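Local coordinates for protein proline dehydrogenase (Bradyrhizobium japonicum USDA 110, PDB 3HAZ) that probably oxidises proline to glutamate in two steps, a proline dehydrogenase with FAD making pyrroline-5-carboxylate and an aldehyde dehydrogenase domain with NAD oxidising the derived semialdehyde, at residues 171-174 and 175-179; 178-181 and 182-185; 226-229 and 230-234; 263-266 and 267-271. One frame throughout, in Å; residues are numbered along the deposited sequence.

Contact 1 (171-174 and 175-179)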
ATOM      1  N   LEU A 171      26.152  44.187  28.511  1.00 20.51           N
ATOM      2  CA  LEU A 171      25.106  43.992  29.517  1.00 19.45           C
ATOM      3  C   LEU A 171      25.474  44.578  30.880  1.00 22.60           C
ATOM      4  O   LEU A 171      26.645  44.690  31.216  1.00 23.88           O
ATOM      5  CB  LEU A 171      24.840  42.496  29.684  1.00 18.31           C
ATOM      6  CG  LEU A 171      23.791  41.822  28.792  1.00 29.04           C
ATOM      7  CD1 LEU A 171      23.558  42.587  27.503  1.00 34.01           C
ATOM      8  CD2 LEU A 171      24.184  40.387  28.510  1.00 23.46           C
ATOM      9  N   GLY A 172      24.459  44.927  31.662  1.00 23.25           N
ATOM     10  CA  GLY A 172      24.652  45.388  33.025  1.00 21.67           C
ATOM     11  C   GLY A 172      23.356  45.278  33.804  1.00 26.70           C
ATOM     12  O   GLY A 172      22.296  45.052  33.224  1.00 23.50           O
ATOM     13  N   GLU A 173      23.429  45.439  35.120  1.00 23.24           N
ATOM     14  CA  GLU A 173      22.227  45.417  35.943  1.00 26.31           C
ATOM     15  C   GLU A 173      21.325  46.603  35.615  1.00 27.14           C
ATOM     16  O   GLU A 173      20.101  46.512  35.713  1.00 24.88           O
ATOM     17  CB  GLU A 173      22.587  45.418  37.426  1.00 27.09           C
ATOM     18  CG  GLU A 173      23.207  44.120  37.905  1.00 36.35           C
ATOM     19  CD  GLU A 173      23.215  44.003  39.419  1.00 59.73           C
ATOM     20  OE1 GLU A 173      22.455  44.744  40.082  1.00 59.12           O
ATOM     21  OE2 GLU A 173      23.980  43.165  39.943  1.00 74.38           O
ATOM     22  N   THR A 174      21.945  47.708  35.224  1.00 19.29           N
ATOM     23  CA  THR A 174      21.227  48.902  34.805  1.00 23.53           C
ATOM     24  C   THR A 174      21.828  49.355  33.482  1.00 19.93           C
ATOM     25  O   THR A 174      22.891  48.878  33.092  1.00 18.38           O
ATOM     26  CB  THR A 174      21.397  50.053  35.819  1.00 20.30           C
ATOM     27  OG1 THR A 174      22.786  50.405  35.919  1.00 21.23           O
ATOM     28  CG2 THR A 174      20.856  49.661  37.200  1.00 21.53           C
ATOM     29  N   ILE A 175      21.165  50.281  32.800  1.00 21.29           N
ATOM     30  CA  ILE A 175      21.676  50.756  31.518  1.00 19.51           C
ATOM     31  C   ILE A 175      23.033  51.441  31.725  1.00 20.63           C
ATOM     32  O   ILE A 175      23.958  51.252  30.931  1.00 25.66           O
ATOM     33  CB  ILE A 175      20.648  51.670  30.768  1.00 21.62           C
ATOM     34  CG1 ILE A 175      21.084  51.934  29.321  1.00 23.72           C
ATOM     35  CG2 ILE A 175      20.468  53.001  31.480  1.00 23.52           C
ATOM     36  CD1 ILE A 175      21.363  50.678  28.502  1.00 27.28           C
ATOM     37  N   GLU A 176      23.166  52.200  32.814  1.00 27.56           N
ATOM     38  CA  GLU A 176      24.420  52.906  33.106  1.00 26.91           C
ATOM     39  C   GLU A 176      25.605  51.952  33.158  1.00 22.18           C
ATOM     40  O   GLU A 176      26.692  52.270  32.681  1.00 26.34           O
ATOM     41  CB  GLU A 176      24.342  53.685  34.432  1.00 25.45           C
ATOM     42  CG  GLU A 176      23.365  54.844  34.438  1.00 35.89           C
ATOM     43  CD  GLU A 176      21.944  54.404  34.748  1.00 45.23           C
ATOM     44  OE1 GLU A 176      21.742  53.210  35.063  1.00 39.79           O
ATOM     45  OE2 GLU A 176      21.025  55.251  34.675  1.00 49.64           O
ATOM     46  N   GLN A 177      25.392  50.783  33.752  1.00 20.37           N
ATOM     47  CA  GLN A 177      26.465  49.812  33.912  1.00 14.61           C
ATOM     48  C   GLN A 177      26.835  49.230  32.550  1.00 22.73           C
ATOM     49  O   GLN A 177      28.011  49.086  32.221  1.00 17.94           O
ATOM     50  CB  GLN A 177      26.022  48.709  34.874  1.00 18.88           C
ATOM     51  CG  GLN A 177      26.957  47.507  34.979  1.00 32.25           C
ATOM     52  CD  GLN A 177      26.672  46.676  36.231  1.00 47.52           C
ATOM     53  OE1 GLN A 177      26.196  45.536  36.145  1.00 38.54           O
ATOM     54  NE2 GLN A 177      26.932  47.263  37.405  1.00 40.67           N
ATOM     55  N   ALA A 178      25.815  48.906  31.759  1.00 19.20           N
ATOM     56  CA  ALA A 178      26.027  48.394  30.411  1.00 22.92           C
ATOM     57  C   ALA A 178      26.822  49.390  29.578  1.00 22.75           C
ATOM     58  O   ALA A 178      27.798  49.025  28.937  1.00 22.71           O
ATOM     59  CB  ALA A 178      24.693  48.093  29.738  1.00 18.40           C
ATOM     60  N   LEU A 179      26.389  50.648  29.599  1.00 22.42           N
ATOM     61  CA  LEU A 179      27.016  51.707  28.820  1.00 23.90           C
ATOM     62  C   LEU A 179      28.464  51.952  29.237  1.00 27.12           C
ATOM     63  O   LEU A 179      29.333  52.152  28.389  1.00 22.81           O
ATOM     64  CB  LEU A 179      26.204  53.003  28.931  1.00 19.95           C
ATOM     65  CG  LEU A 179      24.861  52.992  28.200  1.00 24.96           C
ATOM     66  CD1 LEU A 179      24.042  54.215  28.582  1.00 22.88           C
ATOM     67  CD2 LEU A 179      25.060  52.902  26.665  1.00 14.54           C
TER
HETATM   68  O   HOH W   1      25.974  43.003  37.312  1.00 27.30           O
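The Gln177 side chain lies back over the backbone of Gly172, its CG 3.7 Å from Gly172 CA; a CB on Gly172 would run into Gln177 CG and Ala178 N, and its absence lets Gln177 and the helix lie this close. With CG anti to the backbone N (chi1 171°) and the chain extended beyond it, the amide reaches back beyond the helix N-terminus to Glu173 N. There Gln177 OE1 accepts from Glu173 N at 3.0 Å through a nearly straight N-H (168°), the donor standing above the carbonyl plane. A water donates a second hydrogen bond to Gln177 OE1 and a weak one to Glu173 OE2.

Thr174 is the N-cap of the helix. Its OG1 sits between the backbone N and the carbonyl carbon (chi1 61°), turned to the helix start, and works twice: it accepts a weak bond from Gln177 N at 3.4 Å and donates to Glu176 OE1 at 3.1 Å. That holds one carboxylate oxygen of Glu176 near the helix N-terminus, where the dipole would probably favour its charge. Thr174 O takes the first regular helical bond, from Ala178 N at 3.2 Å, while the Ala178 methyl rests 3.7 Å from Gly172 N.

This is a tight strand-to-helix junction. Strand 170-172 runs parallel to strand 440-448, with Gly172 bonded through its backbone to Gly447 and His449. On the helix, Ile175 and Leu179 pack against helix 204-223 and strand 193-196.

Contact 2 (178-181 and 182-185)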
ATOM      1  N   ALA A 178      25.815  48.906  31.759  1.00 19.20           N
ATOM      2  CA  ALA A 178      26.027  48.394  30.411  1.00 22.92           C
ATOM      3  C   ALA A 178      26.822  49.390  29.578  1.00 22.75           C
ATOM      4  O   ALA A 178      27.798  49.025  28.937  1.00 22.71           O
ATOM      5  CB  ALA A 178      24.693  48.093  29.738  1.00 18.40           C
ATOM      6  N   LEU A 179      26.389  50.648  29.599  1.00 22.42           N
ATOM      7  CA  LEU A 179      27.016  51.707  28.820  1.00 23.90           C
ATOM      8  C   LEU A 179      28.464  51.952  29.237  1.00 27.12           C
ATOM      9  O   LEU A 179      29.333  52.152  28.389  1.00 22.81           O
ATOM     10  CB  LEU A 179      26.204  53.003  28.931  1.00 19.95           C
ATOM     11  CG  LEU A 179      24.861  52.992  28.200  1.00 24.96           C
ATOM     12  CD1 LEU A 179      24.042  54.215  28.582  1.00 22.88           C
ATOM     13  CD2 LEU A 179      25.060  52.902  26.665  1.00 14.54           C
ATOM     14  N   GLU A 180      28.724  51.948  30.541  1.00 20.62           N
ATOM     15  CA  GLU A 180      30.094  52.107  31.022  1.00 26.04           C
ATOM     16  C   GLU A 180      30.957  50.940  30.540  1.00 26.89           C
ATOM     17  O   GLU A 180      32.110  51.122  30.132  1.00 27.11           O
ATOM     18  CB  GLU A 180      30.136  52.215  32.556  1.00 23.95           C
ATOM     19  CG  GLU A 180      31.501  52.614  33.107  1.00 34.22           C
ATOM     20  CD  GLU A 180      31.952  53.991  32.637  1.00 34.00           C
ATOM     21  OE1 GLU A 180      31.088  54.870  32.403  1.00 31.32           O
ATOM     22  OE2 GLU A 180      33.174  54.188  32.495  1.00 38.06           O
ATOM     23  N   ARG A 181      30.390  49.740  30.574  1.00 23.47           N
ATOM     24  CA  ARG A 181      31.129  48.555  30.164  1.00 26.32           C
ATOM     25  C   ARG A 181      31.419  48.563  28.668  1.00 31.69           C
ATOM     26  O   ARG A 181      32.424  48.011  28.221  1.00 31.35           O
ATOM     27  CB  ARG A 181      30.371  47.280  30.536  1.00 25.91           C
ATOM     28  CG  ARG A 181      31.224  46.025  30.440  1.00 41.00           C
ATOM     29  CD  ARG A 181      30.380  44.759  30.473  1.00 41.22           C
ATOM     30  NE  ARG A 181      29.335  44.817  31.493  1.00 42.10           N
ATOM     31  CZ  ARG A 181      29.552  44.713  32.801  1.00 39.22           C
ATOM     32  NH1 ARG A 181      28.532  44.768  33.649  1.00 36.94           N
ATOM     33  NH2 ARG A 181      30.786  44.554  33.262  1.00 36.34           N
ATOM     34  N   GLY A 182      30.541  49.195  27.898  1.00 30.26           N
ATOM     35  CA  GLY A 182      30.669  49.172  26.452  1.00 29.74           C
ATOM     36  C   GLY A 182      31.502  50.301  25.879  1.00 36.30           C
ATOM     37  O   GLY A 182      31.703  50.368  24.668  1.00 37.50           O
ATOM     38  N   LYS A 183      31.995  51.191  26.737  1.00 40.98           N
ATOM     39  CA  LYS A 183      32.763  52.341  26.262  1.00 43.70           C
ATOM     40  C   LYS A 183      34.102  51.963  25.621  1.00 42.33           C
ATOM     41  O   LYS A 183      34.679  50.917  25.940  1.00 40.29           O
ATOM     42  CB  LYS A 183      32.964  53.369  27.378  1.00 49.18           C
ATOM     43  CG  LYS A 183      31.697  54.141  27.711  1.00 57.98           C
ATOM     44  CD  LYS A 183      31.999  55.534  28.243  1.00 64.25           C
ATOM     45  CE  LYS A 183      32.704  55.487  29.585  1.00 66.39           C
ATOM     46  NZ  LYS A 183      32.612  56.799  30.284  1.00 72.03           N
ATOM     47  N   PRO A 184      34.582  52.811  24.693  1.00 43.53           N
ATOM     48  CA  PRO A 184      35.884  52.693  24.015  1.00 48.41           C
ATOM     49  C   PRO A 184      37.024  53.249  24.872  1.00 60.57           C
ATOM     50  O   PRO A 184      36.779  53.701  25.990  1.00 61.07           O
ATOM     51  CB  PRO A 184      35.719  53.570  22.762  1.00 39.91           C
ATOM     52  CG  PRO A 184      34.280  54.009  22.739  1.00 40.10           C
ATOM     53  CD  PRO A 184      33.780  53.913  24.143  1.00 38.77           C
ATOM     54  N   ARG A 185      38.243  53.245  24.334  1.00 74.04           N
ATOM     55  CA  ARG A 185      39.437  53.675  25.071  1.00 80.07           C
ATOM     56  C   ARG A 185      39.381  55.115  25.603  1.00 87.51           C
ATOM     57  O   ARG A 185      39.133  55.337  26.791  1.00 89.12           O
ATOM     58  CB  ARG A 185      40.692  53.473  24.217  1.00 78.44           C
TER
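Glu180 starts with CG anti to its own N and then folds at chi2 (62°), while Lys183 sets out with CG beside the backbone N, anti to the carbonyl carbon (chi1 -73°), and kinks at chi3 (-66°); the two bends bring carboxylate and ammonium together beside the last turn of the helix. Lys183 NZ makes a weak hydrogen bond to Glu180 OE1 at 3.2 Å, a salt bridge between residues three apart. The lysine does not come in by its nitrogen alone: its CE lies 3.2 Å from Glu180 OE2, against the same carboxylate. Further back, Lys183 CG rests on Leu179 O, also at 3.2 Å.

In the backbone, Gly182 N donates to Ala178 O at 2.9 Å and more weakly to Leu179 O, and Lys183 N gives a long, weak bond of 3.4 Å to Glu180 O. Arg181 sends its guanidinium elsewhere, with NE bound to Leu171 O.

The shift from a backbone bond spanning four residues to bonds spanning three is typical of a helix C-terminus opening into a loop, here the one leading to strand 193-196; the Glu180-Lys183 salt bridge lies over it on the surface.

Contact 3 (226-229 and 230-234)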
ATOM      1  N   GLY A 226      33.013  60.242  16.723  1.00 40.51           N
ATOM      2  CA  GLY A 226      33.967  60.587  15.683  1.00 40.07           C
ATOM      3  C   GLY A 226      33.593  61.893  15.003  1.00 40.46           C
ATOM      4  O   GLY A 226      32.593  62.521  15.354  1.00 38.93           O
ATOM      5  N   ASN A 227      34.390  62.297  14.020  1.00 43.27           N
ATOM      6  CA  ASN A 227      34.212  63.592  13.364  1.00 52.11           C
ATOM      7  C   ASN A 227      33.677  63.505  11.931  1.00 48.81           C
ATOM      8  O   ASN A 227      33.413  64.528  11.295  1.00 49.65           O
ATOM      9  CB  ASN A 227      35.530  64.378  13.375  1.00 52.88           C
ATOM     10  CG  ASN A 227      35.923  64.847  14.764  1.00 59.45           C
ATOM     11  OD1 ASN A 227      37.060  65.270  14.990  1.00 65.92           O
ATOM     12  ND2 ASN A 227      34.984  64.780  15.703  1.00 58.13           N
ATOM     13  N   HIS A 228      33.521  62.286  11.426  1.00 39.02           N
ATOM     14  CA  HIS A 228      33.045  62.084  10.061  1.00 35.50           C
ATOM     15  C   HIS A 228      31.552  62.336   9.932  1.00 32.71           C
ATOM     16  O   HIS A 228      30.828  62.340  10.924  1.00 30.87           O
ATOM     17  CB  HIS A 228      33.384  60.676   9.577  1.00 36.07           C
ATOM     18  CG  HIS A 228      34.843  60.357   9.651  1.00 49.48           C
ATOM     19  ND1 HIS A 228      35.343  59.334  10.427  1.00 57.27           N
ATOM     20  CD2 HIS A 228      35.914  60.945   9.066  1.00 53.49           C
ATOM     21  CE1 HIS A 228      36.658  59.294  10.304  1.00 62.26           C
ATOM     22  NE2 HIS A 228      37.029  60.261   9.484  1.00 62.10           N
ATOM     23  N   ALA A 229      31.100  62.546   8.700  1.00 35.04           N
ATOM     24  CA  ALA A 229      29.687  62.762   8.424  1.00 36.82           C
ATOM     25  C   ALA A 229      28.967  61.427   8.261  1.00 29.71           C
ATOM     26  O   ALA A 229      29.606  60.394   8.067  1.00 28.71           O
ATOM     27  CB  ALA A 229      29.523  63.601   7.163  1.00 39.90           C
ATOM     28  N   LEU A 230      27.640  61.452   8.350  1.00 30.00           N
ATOM     29  CA  LEU A 230      26.825  60.313   7.940  1.00 32.92           C
ATOM     30  C   LEU A 230      27.234  59.951   6.522  1.00 30.73           C
ATOM     31  O   LEU A 230      27.487  60.836   5.709  1.00 34.01           O
ATOM     32  CB  LEU A 230      25.349  60.699   7.957  1.00 34.37           C
ATOM     33  CG  LEU A 230      24.420  60.254   9.092  1.00 36.05           C
ATOM     34  CD1 LEU A 230      25.158  59.796  10.339  1.00 28.20           C
ATOM     35  CD2 LEU A 230      23.448  61.382   9.420  1.00 26.64           C
ATOM     36  N   PRO A 231      27.264  58.654   6.199  1.00 29.06           N
ATOM     37  CA  PRO A 231      26.750  57.545   7.003  1.00 30.83           C
ATOM     38  C   PRO A 231      27.781  57.024   7.991  1.00 31.96           C
ATOM     39  O   PRO A 231      27.515  56.043   8.685  1.00 27.50           O
ATOM     40  CB  PRO A 231      26.479  56.458   5.957  1.00 33.83           C
ATOM     41  CG  PRO A 231      27.090  56.971   4.640  1.00 36.48           C
ATOM     42  CD  PRO A 231      27.906  58.171   4.970  1.00 34.26           C
ATOM     43  N   ASP A 232      28.939  57.669   8.060  1.00 28.14           N
ATOM     44  CA  ASP A 232      30.036  57.142   8.865  1.00 33.41           C
ATOM     45  C   ASP A 232      29.976  57.616  10.312  1.00 30.79           C
ATOM     46  O   ASP A 232      30.975  58.077  10.867  1.00 29.95           O
ATOM     47  CB  ASP A 232      31.391  57.486   8.235  1.00 39.34           C
ATOM     48  CG  ASP A 232      32.525  56.632   8.779  1.00 45.76           C
ATOM     49  OD1 ASP A 232      32.250  55.553   9.350  1.00 40.39           O
ATOM     50  OD2 ASP A 232      33.697  57.040   8.635  1.00 56.14           O
ATOM     51  N   ARG A 233      28.790  57.517  10.906  1.00 23.39           N
ATOM     52  CA  ARG A 233      28.596  57.771  12.330  1.00 24.68           C
ATOM     53  C   ARG A 233      27.762  56.626  12.902  1.00 25.23           C
ATOM     54  O   ARG A 233      27.111  55.908  12.155  1.00 24.52           O
ATOM     55  CB  ARG A 233      27.898  59.116  12.555  1.00 27.11           C
ATOM     56  CG  ARG A 233      28.666  60.308  11.997  1.00 25.42           C
ATOM     57  CD  ARG A 233      27.910  61.618  12.162  1.00 24.78           C
ATOM     58  NE  ARG A 233      27.868  62.081  13.549  1.00 29.39           N
ATOM     59  CZ  ARG A 233      28.914  62.572  14.213  1.00 33.55           C
ATOM     60  NH1 ARG A 233      28.776  62.983  15.471  1.00 24.07           N
ATOM     61  NH2 ARG A 233      30.101  62.652  13.622  1.00 29.42           N
ATOM     62  N   PRO A 234      27.784  56.449  14.230  1.00 28.81           N
ATOM     63  CA  PRO A 234      27.096  55.303  14.835  1.00 25.08           C
ATOM     64  C   PRO A 234      25.581  55.463  14.847  1.00 25.32           C
ATOM     65  O   PRO A 234      25.054  56.572  14.699  1.00 21.70           O
ATOM     66  CB  PRO A 234      27.625  55.294  16.279  1.00 32.93           C
ATOM     67  CG  PRO A 234      28.791  56.240  16.294  1.00 28.42           C
ATOM     68  CD  PRO A 234      28.504  57.246  15.234  1.00 27.17           C
TER
HETATM   69  O   HOH W   2      32.603  59.670  12.773  1.00 32.52           O
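Ala229 O accepts from Asp232 N at 2.8 Å, closing a type VIa beta turn: the Leu230-Pro231 peptide is cis, and Pro231 has the phi and psi of such a turn (-87°, 4°). An inverse gamma turn centred on Asp232 follows at once, with a weak bond from Arg233 N to Pro231 O. One water spans the two arms, accepting from His228 N and donating to Asp232 O.

Arg233 reaches back across to the 226-228 arm. Bent at chi3, it brings NH2 between two carbonyls: His228 O at 2.8 Å, which lies in the guanidinium plane, and Gly226 O at 3.0 Å, reached from above its carbonyl plane. His228 and Asp232 run side by side, pointing the same way, with ring and carboxylate planes 13° apart; His228 ND1 and Asp232 OD2 are 3.3 Å apart but badly angled for a hydrogen bond.

Arg233 NH1 binds His273 O, and NE has a long, weak ion pair with Asp274. The guanidinium is therefore fixed mostly by neutral carbonyls, whose dipoles probably do much to stabilise its charge, and its bonds join this exposed loop to the one holding His273 and Asp274, after helix 252-272.

Contact 4 (263-266 and 267-271)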
ATOM      1  N   LEU A 263       8.944  59.570  20.928  1.00 25.53           N
ATOM      2  CA  LEU A 263       9.830  59.196  19.828  1.00 26.43           C
ATOM      3  C   LEU A 263      10.487  60.430  19.231  1.00 26.45           C
ATOM      4  O   LEU A 263      11.632  60.382  18.790  1.00 29.75           O
ATOM      5  CB  LEU A 263       9.064  58.453  18.726  1.00 28.65           C
ATOM      6  CG  LEU A 263       9.946  57.810  17.644  1.00 26.03           C
ATOM      7  CD1 LEU A 263      10.798  56.685  18.231  1.00 21.53           C
ATOM      8  CD2 LEU A 263       9.129  57.297  16.460  1.00 21.27           C
ATOM      9  N   LEU A 264       9.747  61.534  19.206  1.00 24.54           N
ATOM     10  CA  LEU A 264      10.287  62.793  18.705  1.00 28.78           C
ATOM     11  C   LEU A 264      11.440  63.287  19.582  1.00 25.14           C
ATOM     12  O   LEU A 264      12.484  63.687  19.077  1.00 27.93           O
ATOM     13  CB  LEU A 264       9.188  63.859  18.622  1.00 24.68           C
ATOM     14  CG  LEU A 264       9.657  65.229  18.131  1.00 26.59           C
ATOM     15  CD1 LEU A 264      10.410  65.107  16.818  1.00 28.91           C
ATOM     16  CD2 LEU A 264       8.484  66.193  17.994  1.00 21.90           C
ATOM     17  N   ASP A 265      11.239  63.256  20.895  1.00 28.83           N
ATOM     18  CA  ASP A 265      12.266  63.671  21.849  1.00 31.50           C
ATOM     19  C   ASP A 265      13.552  62.879  21.627  1.00 29.74           C
ATOM     20  O   ASP A 265      14.647  63.447  21.572  1.00 28.30           O
ATOM     21  CB  ASP A 265      11.755  63.480  23.282  1.00 36.99           C
ATOM     22  CG  ASP A 265      12.684  64.076  24.333  1.00 37.36           C
ATOM     23  OD1 ASP A 265      13.852  64.389  24.022  1.00 38.55           O
ATOM     24  OD2 ASP A 265      12.238  64.230  25.485  1.00 39.93           O
ATOM     25  N   LEU A 266      13.418  61.566  21.485  1.00 28.21           N
ATOM     26  CA  LEU A 266      14.581  60.719  21.243  1.00 24.07           C
ATOM     27  C   LEU A 266      15.257  61.018  19.894  1.00 23.95           C
ATOM     28  O   LEU A 266      16.476  61.078  19.816  1.00 25.05           O
ATOM     29  CB  LEU A 266      14.213  59.241  21.363  1.00 20.88           C
ATOM     30  CG  LEU A 266      13.852  58.711  22.759  1.00 24.44           C
ATOM     31  CD1 LEU A 266      13.462  57.227  22.695  1.00 24.53           C
ATOM     32  CD2 LEU A 266      14.991  58.925  23.761  1.00 21.82           C
ATOM     33  N   ALA A 267      14.465  61.219  18.845  1.00 22.83           N
ATOM     34  CA  ALA A 267      15.002  61.561  17.525  1.00 25.19           C
ATOM     35  C   ALA A 267      15.780  62.881  17.560  1.00 25.14           C
ATOM     36  O   ALA A 267      16.831  63.009  16.936  1.00 26.26           O
ATOM     37  CB  ALA A 267      13.874  61.645  16.498  1.00 27.93           C
ATOM     38  N   GLN A 268      15.249  63.856  18.291  1.00 22.10           N
ATOM     39  CA  GLN A 268      15.899  65.151  18.442  1.00 26.61           C
ATOM     40  C   GLN A 268      17.252  65.003  19.140  1.00 30.56           C
ATOM     41  O   GLN A 268      18.227  65.653  18.772  1.00 28.00           O
ATOM     42  CB  GLN A 268      15.002  66.111  19.222  1.00 22.71           C
ATOM     43  CG  GLN A 268      13.663  66.439  18.539  1.00 25.45           C
ATOM     44  CD  GLN A 268      12.781  67.334  19.400  1.00 32.99           C
ATOM     45  OE1 GLN A 268      12.977  67.427  20.617  1.00 31.46           O
ATOM     46  NE2 GLN A 268      11.813  68.005  18.775  1.00 27.31           N
ATOM     47  N   ARG A 269      17.304  64.138  20.143  1.00 29.54           N
ATOM     48  CA  ARG A 269      18.538  63.905  20.875  1.00 30.48           C
ATOM     49  C   ARG A 269      19.573  63.241  19.979  1.00 32.47           C
ATOM     50  O   ARG A 269      20.766  63.528  20.083  1.00 23.59           O
ATOM     51  CB  ARG A 269      18.270  63.042  22.103  1.00 31.66           C
ATOM     52  CG  ARG A 269      17.598  63.795  23.247  1.00 34.54           C
ATOM     53  CD  ARG A 269      16.899  62.826  24.185  1.00 34.06           C
ATOM     54  NE  ARG A 269      16.285  63.506  25.316  1.00 31.04           N
ATOM     55  CZ  ARG A 269      16.918  63.780  26.450  1.00 37.53           C
ATOM     56  NH1 ARG A 269      18.192  63.440  26.602  1.00 38.48           N
ATOM     57  NH2 ARG A 269      16.278  64.399  27.429  1.00 41.75           N
ATOM     58  N   ALA A 270      19.108  62.342  19.112  1.00 22.27           N
ATOM     59  CA  ALA A 270      19.973  61.671  18.151  1.00 26.33           C
ATOM     60  C   ALA A 270      20.446  62.667  17.091  1.00 27.14           C
ATOM     61  O   ALA A 270      21.614  62.678  16.708  1.00 23.53           O
ATOM     62  CB  ALA A 270      19.228  60.508  17.498  1.00 22.17           C
ATOM     63  N   LYS A 271      19.525  63.500  16.621  1.00 26.61           N
ATOM     64  CA  LYS A 271      19.849  64.524  15.640  1.00 31.58           C
ATOM     65  C   LYS A 271      20.967  65.435  16.146  1.00 32.02           C
ATOM     66  O   LYS A 271      21.889  65.767  15.404  1.00 25.81           O
ATOM     67  CB  LYS A 271      18.606  65.353  15.295  1.00 27.16           C
ATOM     68  CG  LYS A 271      18.918  66.627  14.510  1.00 31.55           C
ATOM     69  CD  LYS A 271      17.643  67.279  13.992  1.00 35.27           C
ATOM     70  CE  LYS A 271      17.934  68.549  13.209  1.00 37.98           C
ATOM     71  NZ  LYS A 271      18.186  69.716  14.096  1.00 28.79           N
TER
HETATM   72  O   HOH W   3      14.909  66.447  22.835  1.00 28.97           O
HETATM   73  O   HOH W   4      13.546  64.908  27.587  1.00 34.58           O
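Leu266 and Ala267 sit at the centre of this stretch of helix and take part in its run of i to i+4 backbone bonds. Ala267 N bonds to Leu263 O at 3.0 Å, and the Ala267 methyl lies close over the same oxygen, CB to O 3.4 Å. One residue back, Leu266 O accepts from Ala270 N at 3.0 Å. The Leu266 side chain itself turns away from the next turn, its CD2 only brushing Arg269 CD, and goes instead to the neighbouring helix, meeting Phe211 and Tyr214 of 204-223.

Leu263, Leu266 and Ala270, spaced three and four apart, share Phe277 of strand 276-279 as a partner. Helix 252-272 is the main helix of a beta-alpha-beta crossover in the proline dehydrogenase barrel, lying in the chain between strand 235-238 and its parallel neighbour 276-279, with the short helix 240-243 in the same connection; the Leu263 side chain is about 12 Å from the bound FAD.

Asp265 works on the more polar side. Its CG stands anti to the backbone N (chi1 -172°), which swings the carboxylate along the helix to Arg269, four residues on. Arg269 NE donates to Asp265 OD1 at 2.9 Å in a salt bridge, the oxygen lying near the guanidinium plane but approached from above the carboxylate plane, with the two planes 35° apart. A water bridges the pair, donating to Asp265 OD2 at 2.6 Å and accepting from Arg269 NH2 at 2.8 Å. Gln268 stretches back across Leu264, its NE2 3.6 Å from Leu264 CG, and that amide nitrogen is hydrogen-bonded to Ser302 OG.

Contacts 1 and 2 overlap, sharing Ala178 and Leu179: one starts helix 175-182, the other ends it, their centres about 9 Å apart. Contacts 3 and 4 come later, on the loop between helix 204-223 and strand 235-238 and on helix 252-272, with centres about 17 Å apart and no touch. Helix 204-223 takes side chains from contacts 1, 2 and 4, and contact 3 is in the loop that leaves it. All four lie along successive strand-helix-loop elements at one side of the proline dehydrogenase barrel region, away from the annotated FAD and NAD sites, so they concern the framework of the barrel rather than cofactor binding itself.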